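Local coordinates for protein Phosphoglucosamine/phosphogalactosamine mutase (Sulfolobus tokodaii, PDB 2F7L) that interconverts glucosamine 6-phosphate and glucosamine 1-phosphate, and likewise the galactosamine phosphates, on the way to UDP-GlcNAc and UDP-GalNAc, at residues I56-L61 and V66-G71; G12-E17 and D51-I56. All coordinates share one frame; numbering follows the deposited sequence.

Interaction 1 of 2, residues I56-L61 and V66-G71; sequences IVEGGL and VEVYDG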
loop_
_atom_site.group_PDB
_atom_site.type_symbol
_atom_site.label_atom_id
_atom_site.label_comp_id
_atom_site.label_asym_id
_atom_site.label_seq_id
_atom_site.Cartn_x
_atom_site.Cartn_y
_atom_site.Cartn_z
ATOM N N ILE A 56 -1.123 25.339 3.247
ATOM C CA ILE A 56 -2.566 25.484 3.360
ATOM C C ILE A 56 -3.099 24.662 4.537
ATOM O O ILE A 56 -3.898 25.160 5.332
ATOM C CB ILE A 56 -3.302 25.049 2.041
ATOM C CG1 ILE A 56 -2.819 25.888 0.840
ATOM C CG2 ILE A 56 -4.811 25.208 2.217
ATOM C CD1 ILE A 56 -3.170 27.380 0.905
ATOM N N VAL A 57 -2.644 23.416 4.644
ATOM C CA VAL A 57 -3.063 22.531 5.715
ATOM C C VAL A 57 -2.715 23.127 7.082
ATOM O O VAL A 57 -3.573 23.199 7.973
ATOM C CB VAL A 57 -2.409 21.094 5.557
ATOM C CG1 VAL A 57 -2.526 20.292 6.874
ATOM C CG2 VAL A 57 -3.091 20.316 4.405
ATOM N N GLU A 58 -1.460 23.550 7.243
ATOM C CA GLU A 58 -0.986 24.147 8.492
ATOM C C GLU A 58 -1.796 25.386 8.849
ATOM O O GLU A 58 -2.197 25.579 10.019
ATOM C CB GLU A 58 0.496 24.486 8.377
ATOM C CG GLU A 58 1.325 23.229 8.312
ATOM C CD GLU A 58 2.808 23.452 8.065
ATOM O OE1 GLU A 58 3.512 22.423 8.094
ATOM O OE2 GLU A 58 3.261 24.607 7.841
ATOM N N GLY A 59 -2.036 26.221 7.844
ATOM C CA GLY A 59 -2.841 27.403 8.066
ATOM C C GLY A 59 -4.232 26.955 8.495
ATOM O O GLY A 59 -4.802 27.502 9.432
ATOM N N GLY A 60 -4.769 25.937 7.829
ATOM C CA GLY A 60 -6.089 25.434 8.174
ATOM C C GLY A 60 -6.209 24.858 9.577
ATOM O O GLY A 60 -7.190 25.120 10.291
ATOM N N LEU A 61 -5.216 24.076 9.989
ATOM C CA LEU A 61 -5.245 23.475 11.316
ATOM C C LEU A 61 -5.087 24.521 12.453
ATOM O O LEU A 61 -5.644 24.367 13.550
ATOM C CB LEU A 61 -4.164 22.398 11.395
ATOM C CG LEU A 61 -4.338 21.208 10.433
ATOM C CD1 LEU A 61 -3.030 20.402 10.293
ATOM C CD2 LEU A 61 -5.497 20.327 10.935
ATOM N N VAL A 66 -5.381 23.638 16.388
ATOM C CA VAL A 66 -4.573 22.433 16.471
ATOM C C VAL A 66 -3.134 22.853 16.705
ATOM O O VAL A 66 -2.712 23.891 16.212
ATOM C CB VAL A 66 -4.674 21.617 15.163
ATOM C CG1 VAL A 66 -3.607 20.558 15.131
ATOM C CG2 VAL A 66 -6.080 20.999 15.030
ATOM N N GLU A 67 -2.392 22.069 17.482
ATOM C CA GLU A 67 -0.984 22.381 17.734
ATOM C C GLU A 67 -0.271 21.653 16.599
ATOM O O GLU A 67 -0.121 20.435 16.651
ATOM C CB GLU A 67 -0.524 21.828 19.097
ATOM C CG GLU A 67 0.723 22.556 19.654
ATOM C CD GLU A 67 1.617 21.692 20.563
ATOM O OE1 GLU A 67 2.772 22.101 20.815
ATOM O OE2 GLU A 67 1.176 20.616 21.030
ATOM N N VAL A 68 0.157 22.388 15.582
ATOM C CA VAL A 68 0.783 21.797 14.402
ATOM C C VAL A 68 2.283 21.469 14.373
ATOM O O VAL A 68 3.110 22.279 14.757
ATOM C CB VAL A 68 0.507 22.685 13.175
ATOM C CG1 VAL A 68 1.071 22.036 11.928
ATOM C CG2 VAL A 68 -0.979 22.931 13.032
ATOM N N TYR A 69 2.620 20.284 13.870
ATOM C CA TYR A 69 4.014 19.864 13.709
ATOM C C TYR A 69 4.340 19.493 12.256
ATOM O O TYR A 69 3.609 18.755 11.596
ATOM C CB TYR A 69 4.342 18.665 14.578
ATOM C CG TYR A 69 4.416 18.994 16.030
ATOM C CD1 TYR A 69 3.255 19.253 16.754
ATOM C CD2 TYR A 69 5.647 19.066 16.686
ATOM C CE1 TYR A 69 3.310 19.572 18.084
ATOM C CE2 TYR A 69 5.714 19.386 18.026
ATOM C CZ TYR A 69 4.539 19.637 18.722
ATOM O OH TYR A 69 4.563 19.926 20.068
ATOM N N ASP A 70 5.476 19.988 11.791
ATOM C CA ASP A 70 5.954 19.760 10.435
ATOM C C ASP A 70 7.056 18.683 10.376
ATOM O O ASP A 70 8.154 18.865 10.911
ATOM C CB ASP A 70 6.515 21.066 9.897
ATOM C CG ASP A 70 6.470 21.143 8.392
ATOM O OD1 ASP A 70 6.985 20.225 7.714
ATOM O OD2 ASP A 70 5.922 22.148 7.889
ATOM N N GLY A 71 6.770 17.578 9.701
ATOM C CA GLY A 71 7.743 16.517 9.586
ATOM C C GLY A 71 8.399 16.448 8.223
ATOM O O GLY A 71 9.093 15.485 7.938
#

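Interaction 2 of 2, residues G12-E17 and D51-I56; sequences GIVNKE and DMLVKI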
loop_
_atom_site.group_PDB
_atom_site.type_symbol
_atom_site.label_atom_id
_atom_site.label_comp_id
_atom_site.label_asym_id
_atom_site.label_seq_id
_atom_site.Cartn_x
_atom_site.Cartn_y
_atom_site.Cartn_z
ATOM N N GLY A 12 -6.823 14.500 -6.215
ATOM C CA GLY A 12 -7.225 15.050 -7.490
ATOM C C GLY A 12 -6.040 15.733 -8.117
ATOM O O GLY A 12 -4.979 15.808 -7.503
ATOM N N ILE A 13 -6.209 16.221 -9.338
ATOM C CA ILE A 13 -5.126 16.902 -10.011
ATOM C C ILE A 13 -4.861 18.176 -9.240
ATOM O O ILE A 13 -5.767 18.972 -8.980
ATOM C CB ILE A 13 -5.495 17.202 -11.464
ATOM C CG1 ILE A 13 -5.556 15.881 -12.230
ATOM C CG2 ILE A 13 -4.470 18.132 -12.102
ATOM C CD1 ILE A 13 -6.248 16.009 -13.536
ATOM N N VAL A 14 -3.608 18.359 -8.861
ATOM C CA VAL A 14 -3.237 19.509 -8.071
ATOM C C VAL A 14 -3.457 20.834 -8.791
ATOM O O VAL A 14 -3.143 20.984 -9.968
ATOM C CB VAL A 14 -1.772 19.384 -7.582
ATOM C CG1 VAL A 14 -0.824 20.048 -8.570
ATOM C CG2 VAL A 14 -1.653 19.960 -6.174
ATOM N N ASN A 15 -4.012 21.780 -8.036
ATOM C CA ASN A 15 -4.340 23.123 -8.478
ATOM C C ASN A 15 -5.440 23.180 -9.519
ATOM O O ASN A 15 -5.532 24.139 -10.279
ATOM C CB ASN A 15 -3.100 23.859 -8.974
ATOM C CG ASN A 15 -2.909 25.194 -8.275
ATOM O OD1 ASN A 15 -3.562 25.463 -7.264
ATOM N ND2 ASN A 15 -2.010 26.023 -8.792
ATOM N N LYS A 16 -6.277 22.154 -9.553
ATOM C CA LYS A 16 -7.406 22.132 -10.470
ATOM C C LYS A 16 -8.614 21.582 -9.744
ATOM O O LYS A 16 -9.544 22.318 -9.447
ATOM C CB LYS A 16 -7.102 21.313 -11.718
ATOM C CG LYS A 16 -6.510 22.174 -12.795
ATOM C CD LYS A 16 -7.146 21.929 -14.139
ATOM C CE LYS A 16 -6.511 20.737 -14.798
ATOM N NZ LYS A 16 -6.611 19.541 -13.906
ATOM N N GLU A 17 -8.593 20.297 -9.435
ATOM C CA GLU A 17 -9.684 19.696 -8.711
ATOM C C GLU A 17 -9.262 19.824 -7.257
ATOM O O GLU A 17 -10.029 20.298 -6.418
ATOM C CB GLU A 17 -9.828 18.244 -9.151
ATOM C CG GLU A 17 -9.795 18.134 -10.683
ATOM C CD GLU A 17 -9.481 16.733 -11.219
ATOM O OE1 GLU A 17 -8.865 15.895 -10.507
ATOM O OE2 GLU A 17 -9.842 16.493 -12.393
ATOM N N ASP A 51 4.704 21.938 -1.251
ATOM C CA ASP A 51 4.814 23.044 -0.335
ATOM C C ASP A 51 3.528 23.805 -0.240
ATOM O O ASP A 51 3.038 24.087 0.854
ATOM C CB ASP A 51 5.918 23.996 -0.774
ATOM C CG ASP A 51 7.134 23.913 0.125
ATOM O OD1 ASP A 51 7.801 22.825 0.101
ATOM O OD2 ASP A 51 7.397 24.932 0.852
ATOM N N MET A 52 2.971 24.147 -1.388
ATOM C CA MET A 52 1.750 24.904 -1.364
ATOM C C MET A 52 0.757 24.246 -0.416
ATOM O O MET A 52 0.287 24.882 0.534
ATOM C CB MET A 52 1.175 25.010 -2.763
ATOM C CG MET A 52 -0.078 25.842 -2.826
ATOM S SD MET A 52 -1.294 24.972 -3.764
ATOM C CE MET A 52 -1.028 25.571 -5.348
ATOM N N LEU A 53 0.482 22.962 -0.646
ATOM C CA LEU A 53 -0.473 22.224 0.170
ATOM C C LEU A 53 -0.140 22.089 1.646
ATOM O O LEU A 53 -1.035 22.091 2.475
ATOM C CB LEU A 53 -0.729 20.855 -0.444
ATOM C CG LEU A 53 -1.514 20.947 -1.768
ATOM C CD1 LEU A 53 -1.931 19.546 -2.254
ATOM C CD2 LEU A 53 -2.760 21.846 -1.570
ATOM N N VAL A 54 1.134 21.983 1.999
ATOM C CA VAL A 54 1.479 21.879 3.410
ATOM C C VAL A 54 1.207 23.215 4.089
ATOM O O VAL A 54 0.776 23.256 5.237
ATOM C CB VAL A 54 2.962 21.491 3.608
ATOM C CG1 VAL A 54 3.433 21.859 5.046
ATOM C CG2 VAL A 54 3.122 19.986 3.350
ATOM N N LYS A 55 1.460 24.313 3.389
ATOM C CA LYS A 55 1.195 25.607 3.984
ATOM C C LYS A 55 -0.323 25.795 4.200
ATOM O O LYS A 55 -0.758 26.337 5.218
ATOM C CB LYS A 55 1.747 26.710 3.082
ATOM C CG LYS A 55 3.238 26.599 2.804
ATOM C CD LYS A 55 4.088 27.219 3.898
ATOM C CE LYS A 55 5.184 26.237 4.338
ATOM N NZ LYS A 55 5.781 25.459 3.186
ATOM N N ILE A 56 -1.123 25.339 3.247
ATOM C CA ILE A 56 -2.566 25.484 3.360
ATOM C C ILE A 56 -3.099 24.662 4.537
ATOM O O ILE A 56 -3.898 25.160 5.332
ATOM C CB ILE A 56 -3.302 25.049 2.041
ATOM C CG1 ILE A 56 -2.819 25.888 0.840
ATOM C CG2 ILE A 56 -4.811 25.208 2.217
ATOM C CD1 ILE A 56 -3.170 27.380 0.905
#

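Interaction 1 of 2, residues I56-L61 and V66-G71
Glu58 reaches from helix 50-63 over Val68 to the carboxylate of Asp70, and its chain is easily followed. From CB the first torsion sets CG anti to the carbonyl carbon (chi1 -69°), and there Glu58 CG meets Val68 CG1 at 3.8 Å, the glutamate chain lying across the valine. The chain then runs extended, so that Glu58 CD comes within 3.4 Å of Asp70 OD2; OE1 is the oxygen turned to it, and OE2 stays farther off. The two acid groups come close together, their carboxylate planes turned 79° against each other, though at this resolution the exact spacing is doubtful. Helix 50-63 and strand 67-73 are the last two elements of a beta-alpha-beta unit that begins with strand 39-44, and their short segments run nearly antiparallel, at 161°, with axes 8.7 Å apart. Shortened to an alanine, Glu58 would probably leave Val68 CG1 less covered and Asp70 OD2 without the group that faces it. Asp70 OD1, meanwhile, takes a hydrogen bond from Gly72 N. One turn further along the helix, Leu61 CB packs on Val68 CG2 at 3.6 Å and lies against Val66 CB. The backbone ties the same corner together: Val66 N donates to Leu61 O at 2.9 Å.

Interaction 2 of 2, residues G12-E17 and D51-I56
Val14 and Leu53 make the apolar part of this contact: Val14 CG2 lies 4.0 Å from Leu53 CD1, the two side chains running alongside each other and pointing opposite ways. Leu53 is the buried member, and it also packs on Val23, Ile94 and Asn104. Beside this pair, a methyl group meets an amide. Met52 CG stands anti to the backbone N (chi1 -178°) and the chain bends beyond it, bringing CE against the side-chain amide of Asn15, with OD1 the nearest atom; the methionine chain comes in roughly perpendicular to the asparagine, and both also touch Pro20. Within 12-17, Ile13 N gives a nearly straight hydrogen bond of 2.9 Å to Glu17 OE1, arriving from above the carboxylate plane, while Ile13 O receives both Lys16 N and Glu17 N. On the helix, a salt bridge of 2.9 Å joins Lys55 NZ to Asp51 OD2, one turn apart. Together these residues bring the loop after edge strand 10-13 against the first turn of helix 50-63, which belongs to one of the helical layers flanking the sheet in the alpha/beta/alpha domain I of the phosphohexose mutases.

How the interactions relate
Both contacts belong to the alpha/beta/alpha domain I and use helix 50-63, with Ile56 common to their segments and their centres about 14 Å apart. Interaction 2 comes first along the chain, closing as the loop after strand 10-13 meets the start of the helix; interaction 1 then joins the later turns to strand 67-73. Between them Val54 CG1 packs 3.8 Å from Asp70 OD2. Strand 10-13 is the outermost strand of the mixed sheet at one side, and strand 67-73 lies next to the last at the other, so one helix meets parts of the domain from well-separated strands. Both contacts lie away from the probable phosphoserine and magnesium sites.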